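Long-range contacts in oxysterol-binding protein homolog 3 (Saccharomyces cerevisiae, PDB 4IC4), which carries sterols and phospholipids, including phosphatidylinositol 4-phosphate, between membranes through the cytosol in the hydrophobic pocket of its OSBP-related domain: residues D159-Y164 against R186-T191; W173-E178 against N207-E212. One frame throughout, in Å; residues are numbered along the deposited sequence.

Interaction 1. Residues D159-Y164 against R186-T191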
# COMPACT_ATOMS: atom_id res chain seq x y z
N ASP A 159 -14.42 6.28 -14.05
CA ASP A 159 -15.24 5.08 -14.13
C ASP A 159 -15.27 4.13 -12.93
O ASP A 159 -15.96 3.12 -12.96
CB ASP A 159 -14.84 4.29 -15.38
CG ASP A 159 -14.83 5.15 -16.63
OD1 ASP A 159 -15.79 5.94 -16.82
OD2 ASP A 159 -13.87 5.05 -17.42
N TRP A 160 -14.53 4.46 -11.88
CA TRP A 160 -14.51 3.61 -10.69
C TRP A 160 -13.92 4.37 -9.52
O TRP A 160 -13.26 5.39 -9.69
CB TRP A 160 -13.68 2.33 -10.92
CG TRP A 160 -12.27 2.57 -11.43
CD1 TRP A 160 -11.84 2.50 -12.72
CD2 TRP A 160 -11.12 2.95 -10.65
NE1 TRP A 160 -10.50 2.80 -12.80
CE2 TRP A 160 -10.04 3.08 -11.54
CE3 TRP A 160 -10.91 3.19 -9.28
CZ2 TRP A 160 -8.75 3.45 -11.12
CZ3 TRP A 160 -9.63 3.56 -8.86
CH2 TRP A 160 -8.57 3.68 -9.78
N GLU A 161 -14.19 3.87 -8.33
CA GLU A 161 -13.63 4.46 -7.12
C GLU A 161 -13.40 3.34 -6.14
O GLU A 161 -14.03 2.28 -6.23
CB GLU A 161 -14.56 5.53 -6.53
CG GLU A 161 -15.93 5.03 -6.13
CD GLU A 161 -16.75 6.12 -5.45
OE1 GLU A 161 -16.87 7.22 -6.02
OE2 GLU A 161 -17.27 5.86 -4.34
N CYS A 162 -12.50 3.56 -5.19
CA CYS A 162 -12.18 2.54 -4.21
C CYS A 162 -11.95 3.16 -2.84
O CYS A 162 -11.30 4.19 -2.72
CB CYS A 162 -10.93 1.78 -4.66
SG CYS A 162 -10.62 0.25 -3.75
N SER A 163 -12.52 2.53 -1.82
CA SER A 163 -12.37 2.99 -0.44
C SER A 163 -11.70 1.86 0.34
O SER A 163 -11.88 0.68 0.03
CB SER A 163 -13.74 3.31 0.16
OG SER A 163 -14.57 2.16 0.14
N TYR A 164 -10.93 2.23 1.36
CA TYR A 164 -10.21 1.25 2.14
C TYR A 164 -9.87 1.81 3.51
O TYR A 164 -9.31 2.89 3.62
CB TYR A 164 -8.92 0.89 1.38
CG TYR A 164 -8.09 -0.28 1.86
CD1 TYR A 164 -8.68 -1.41 2.47
CD2 TYR A 164 -6.72 -0.33 1.58
CE1 TYR A 164 -7.92 -2.55 2.75
CE2 TYR A 164 -5.96 -1.46 1.86
CZ TYR A 164 -6.56 -2.56 2.44
OH TYR A 164 -5.79 -3.69 2.66
N ARG A 186 -13.04 -1.86 -0.88
CA ARG A 186 -14.35 -1.74 -1.51
C ARG A 186 -14.26 -0.98 -2.82
O ARG A 186 -14.10 0.24 -2.84
CB ARG A 186 -15.33 -1.04 -0.57
CG ARG A 186 -15.49 -1.73 0.78
CD ARG A 186 -16.44 -0.96 1.69
NE ARG A 186 -16.51 -1.54 3.03
CZ ARG A 186 -17.02 -2.73 3.30
NH1 ARG A 186 -17.52 -3.48 2.33
NH2 ARG A 186 -17.04 -3.18 4.55
N LEU A 187 -14.38 -1.73 -3.92
CA LEU A 187 -14.33 -1.16 -5.25
C LEU A 187 -15.73 -0.98 -5.81
O LEU A 187 -16.58 -1.85 -5.66
CB LEU A 187 -13.53 -2.09 -6.17
CG LEU A 187 -13.59 -1.83 -7.68
CD1 LEU A 187 -12.88 -0.53 -8.01
CD2 LEU A 187 -12.94 -3.01 -8.41
N LYS A 188 -15.97 0.17 -6.43
CA LYS A 188 -17.26 0.46 -7.05
C LYS A 188 -17.08 0.93 -8.48
O LYS A 188 -16.29 1.83 -8.75
CB LYS A 188 -18.00 1.56 -6.28
CG LYS A 188 -19.24 2.07 -7.01
CD LYS A 188 -19.89 3.24 -6.30
CE LYS A 188 -21.07 3.77 -7.10
NZ LYS A 188 -21.68 4.96 -6.45
N PHE A 189 -17.79 0.29 -9.40
CA PHE A 189 -17.77 0.69 -10.80
C PHE A 189 -18.72 1.88 -10.89
O PHE A 189 -19.89 1.76 -10.55
CB PHE A 189 -18.31 -0.43 -11.69
CG PHE A 189 -17.30 -1.47 -12.09
CD1 PHE A 189 -16.06 -1.53 -11.46
CD2 PHE A 189 -17.59 -2.39 -13.09
CE1 PHE A 189 -15.12 -2.50 -11.84
CE2 PHE A 189 -16.67 -3.36 -13.47
CZ PHE A 189 -15.43 -3.41 -12.84
N LYS A 190 -18.21 3.03 -11.33
CA LYS A 190 -19.06 4.21 -11.44
C LYS A 190 -19.83 4.17 -12.75
O LYS A 190 -20.66 5.04 -13.03
CB LYS A 190 -18.21 5.48 -11.33
CG LYS A 190 -17.67 5.70 -9.92
CD LYS A 190 -16.58 6.75 -9.86
CE LYS A 190 -17.09 8.14 -10.19
NZ LYS A 190 -15.99 9.14 -10.10
N THR A 191 -19.57 3.14 -13.54
CA THR A 191 -20.26 2.96 -14.82
C THR A 191 -21.58 2.23 -14.60
O THR A 191 -22.62 2.64 -15.12
CB THR A 191 -19.42 2.11 -15.79
OG1 THR A 191 -19.03 0.90 -15.13
CG2 THR A 191 -18.19 2.86 -16.25
O HOH W 1 -15.67 9.32 -7.36
O HOH W 2 -19.81 7.27 -6.94
O HOH W 3 -16.46 2.25 -2.74
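Strands 160-164 and 186-189 run antiparallel, their axes 4.8 Å apart at closest approach and inclined at 164°. Glu161 and Lys188 form one hydrogen-bonded pair, Ser163 and Arg186 the next; Lys188 N donates almost straight along the carbonyl axis to Glu161 O (2.9 Å). Beyond the strands, Lys190 N still reaches Asp159 O at 2.8 Å, but from above the carbonyl plane. Trp160, Cys162, Leu187 and Phe189 share the buried face, where Leu187 CD1 meets Trp160 CB at 4.2 Å and helix 83-88 packs on all but Cys162; Thr86 takes the indole N-H. On the other face Glu161 and Lys188 lie side by side, Glu161 CG 4.0 Å from Lys188 CB, while the bent Lys190 chain crosses Glu161 at about a right angle. Glu161 OE1 is 4.6 Å from Lys190 NZ, too far for a salt bridge, so water joins them, donating to OE1 (2.8 Å) and accepting from the ammonium, which also binds His157 O. A second water links OE1, weakly, to Lys188 NZ. An alanine at Glu161 would probably lose both water bridges and leave two lysine charges less well balanced. Through water, OE1 thus reaches two ammonium groups, probably moderating their charges.

Interaction 2. Residues W173-E178 against N207-E212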
# COMPACT_ATOMS: atom_id res chain seq x y z
N TRP A 173 5.24 -16.47 14.15
CA TRP A 173 4.81 -17.85 14.35
C TRP A 173 5.94 -18.69 14.94
O TRP A 173 5.82 -19.91 15.05
CB TRP A 173 4.35 -18.44 13.01
CG TRP A 173 3.24 -19.43 13.13
CD1 TRP A 173 3.29 -20.66 13.71
CD2 TRP A 173 1.89 -19.27 12.66
NE1 TRP A 173 2.07 -21.28 13.64
CE2 TRP A 173 1.19 -20.44 13.00
CE3 TRP A 173 1.21 -18.24 11.99
CZ2 TRP A 173 -0.17 -20.63 12.69
CZ3 TRP A 173 -0.14 -18.42 11.69
CH2 TRP A 173 -0.81 -19.60 12.04
N GLY A 174 7.02 -18.03 15.33
CA GLY A 174 8.15 -18.73 15.90
C GLY A 174 9.41 -18.62 15.07
O GLY A 174 10.50 -18.45 15.60
N LYS A 175 9.25 -18.72 13.75
CA LYS A 175 10.38 -18.63 12.84
C LYS A 175 10.07 -17.64 11.72
O LYS A 175 10.98 -17.07 11.11
CB LYS A 175 10.68 -20.01 12.24
CG LYS A 175 11.96 -20.07 11.41
CD LYS A 175 12.21 -21.47 10.88
CE LYS A 175 13.53 -21.55 10.12
NZ LYS A 175 13.58 -20.61 8.97
N SER A 176 8.78 -17.44 11.47
CA SER A 176 8.34 -16.52 10.43
C SER A 176 7.29 -15.58 11.00
O SER A 176 6.65 -15.88 12.01
CB SER A 176 7.75 -17.29 9.25
OG SER A 176 8.71 -18.17 8.69
N ILE A 177 7.11 -14.42 10.36
CA ILE A 177 6.12 -13.46 10.83
C ILE A 177 4.99 -13.33 9.82
O ILE A 177 5.22 -13.20 8.62
CB ILE A 177 6.74 -12.06 11.03
CG1 ILE A 177 7.83 -12.13 12.10
CG2 ILE A 177 5.66 -11.07 11.46
CD1 ILE A 177 8.52 -10.81 12.36
N GLU A 178 3.76 -13.37 10.34
CA GLU A 178 2.58 -13.25 9.50
C GLU A 178 2.20 -11.79 9.37
O GLU A 178 2.02 -11.10 10.37
CB GLU A 178 1.41 -14.03 10.11
CG GLU A 178 0.14 -13.94 9.28
CD GLU A 178 -1.05 -14.59 9.96
OE1 GLU A 178 -2.13 -14.62 9.34
OE2 GLU A 178 -0.90 -15.06 11.11
N ASN A 207 13.11 -16.33 6.69
CA ASN A 207 14.56 -16.20 6.84
C ASN A 207 14.96 -15.03 7.73
O ASN A 207 15.84 -14.24 7.37
CB ASN A 207 15.24 -16.07 5.47
CG ASN A 207 15.28 -17.38 4.71
OD1 ASN A 207 15.90 -17.47 3.65
ND2 ASN A 207 14.62 -18.40 5.24
N LEU A 208 14.32 -14.92 8.88
CA LEU A 208 14.61 -13.84 9.82
C LEU A 208 15.89 -14.16 10.59
O LEU A 208 16.61 -13.25 11.01
CB LEU A 208 13.45 -13.66 10.80
CG LEU A 208 12.10 -13.25 10.21
CD1 LEU A 208 11.06 -13.19 11.31
CD2 LEU A 208 12.23 -11.89 9.52
N ILE A 209 16.16 -15.44 10.78
CA ILE A 209 17.34 -15.90 11.51
C ILE A 209 18.62 -15.73 10.70
O ILE A 209 19.54 -15.02 11.11
CB ILE A 209 17.20 -17.38 11.91
CG1 ILE A 209 15.92 -17.58 12.72
CG2 ILE A 209 18.42 -17.82 12.71
CD1 ILE A 209 15.64 -19.03 13.09
N ALA A 210 18.67 -16.40 9.55
CA ALA A 210 19.84 -16.34 8.69
C ALA A 210 19.44 -16.45 7.23
O ALA A 210 18.31 -16.85 6.91
CB ALA A 210 20.81 -17.46 9.05
N GLY A 211 20.36 -16.09 6.34
CA GLY A 211 20.08 -16.16 4.92
C GLY A 211 19.44 -14.88 4.42
O GLY A 211 19.38 -13.88 5.14
N GLU A 212 18.95 -14.92 3.18
CA GLU A 212 18.31 -13.75 2.58
C GLU A 212 16.82 -13.75 2.88
O GLU A 212 16.08 -14.64 2.46
CB GLU A 212 18.55 -13.75 1.07
CG GLU A 212 18.01 -12.52 0.36
CD GLU A 212 18.45 -12.45 -1.09
OE1 GLU A 212 19.67 -12.41 -1.35
OE2 GLU A 212 17.57 -12.44 -1.98
O HOH W 4 13.71 -18.00 9.70
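Segment 173-178 turns into strand 177-189 and faces the irregular loop 207-212 loosely, the nearest CA atoms, of Ser176 and Leu208, 6.8 Å apart. Within the hairpin turn, Trp173 N donates to Ser176 O at 2.6 Å, closing it. Leu208 makes the tightest apolar contact, and Lys175 is the other main contributor. With CG anti to its carbonyl carbon (chi1 -62°), Leu208 sends CD1 against the CG1-CD1 arm of Ile177, crossing it at about a right angle. Leu208 CD1 lies 3.5 Å from Ile177 CG1, tighter than usual for two carbons, and about as near to Ile177 CD1. Leu44 and Leu48 of helix 44-50 also touch Ile177, so Leu208 joins a cluster built around Ile177. Nearer the surface, the aliphatic stem of Lys175 crosses Ile209, Lys175 CG 4.2 Å from Ile209 CD1. The lysine chain runs extended to CE and then bends (chi4 -59°), bringing its ammonium back to a water shared with its own carbonyl. That water accepts from Lys175 NZ at 2.7 Å, donates to Lys175 O and takes a weak bond from Leu208 N, linking the two loops through solvent. Here the turn between strands 160-172 and 177-189 of the ORD barrel meets the loop joining strands 203-206 and 214-225, beside helix 44-50; Ile177 lies about 9 Å, side chain to side chain, from Met61, which binds phosphatidylinositol 4-phosphate.

In the fold
Both contacts draw on strand 177-189, one near each end, and their centres lie about 37 Å apart on opposite sides of the chain's centre, about 13 Å separating their nearest atoms. Interaction 1 joins the far ends of the hairpin formed by strands 160-172 and 177-189, whereas interaction 2 sets the turn of the same hairpin against a later loop. They illustrate two ways of joining neighbouring parts of a barrel: regular backbone pairing, and side-chain contact supplemented by water. Interaction 1 lies away from the phosphatidylinositol 4-phosphate site; interaction 2 is closer, with Ile177 about 10 Å from Lys118, another residue that binds phosphatidylinositol 4-phosphate, measured between side chains.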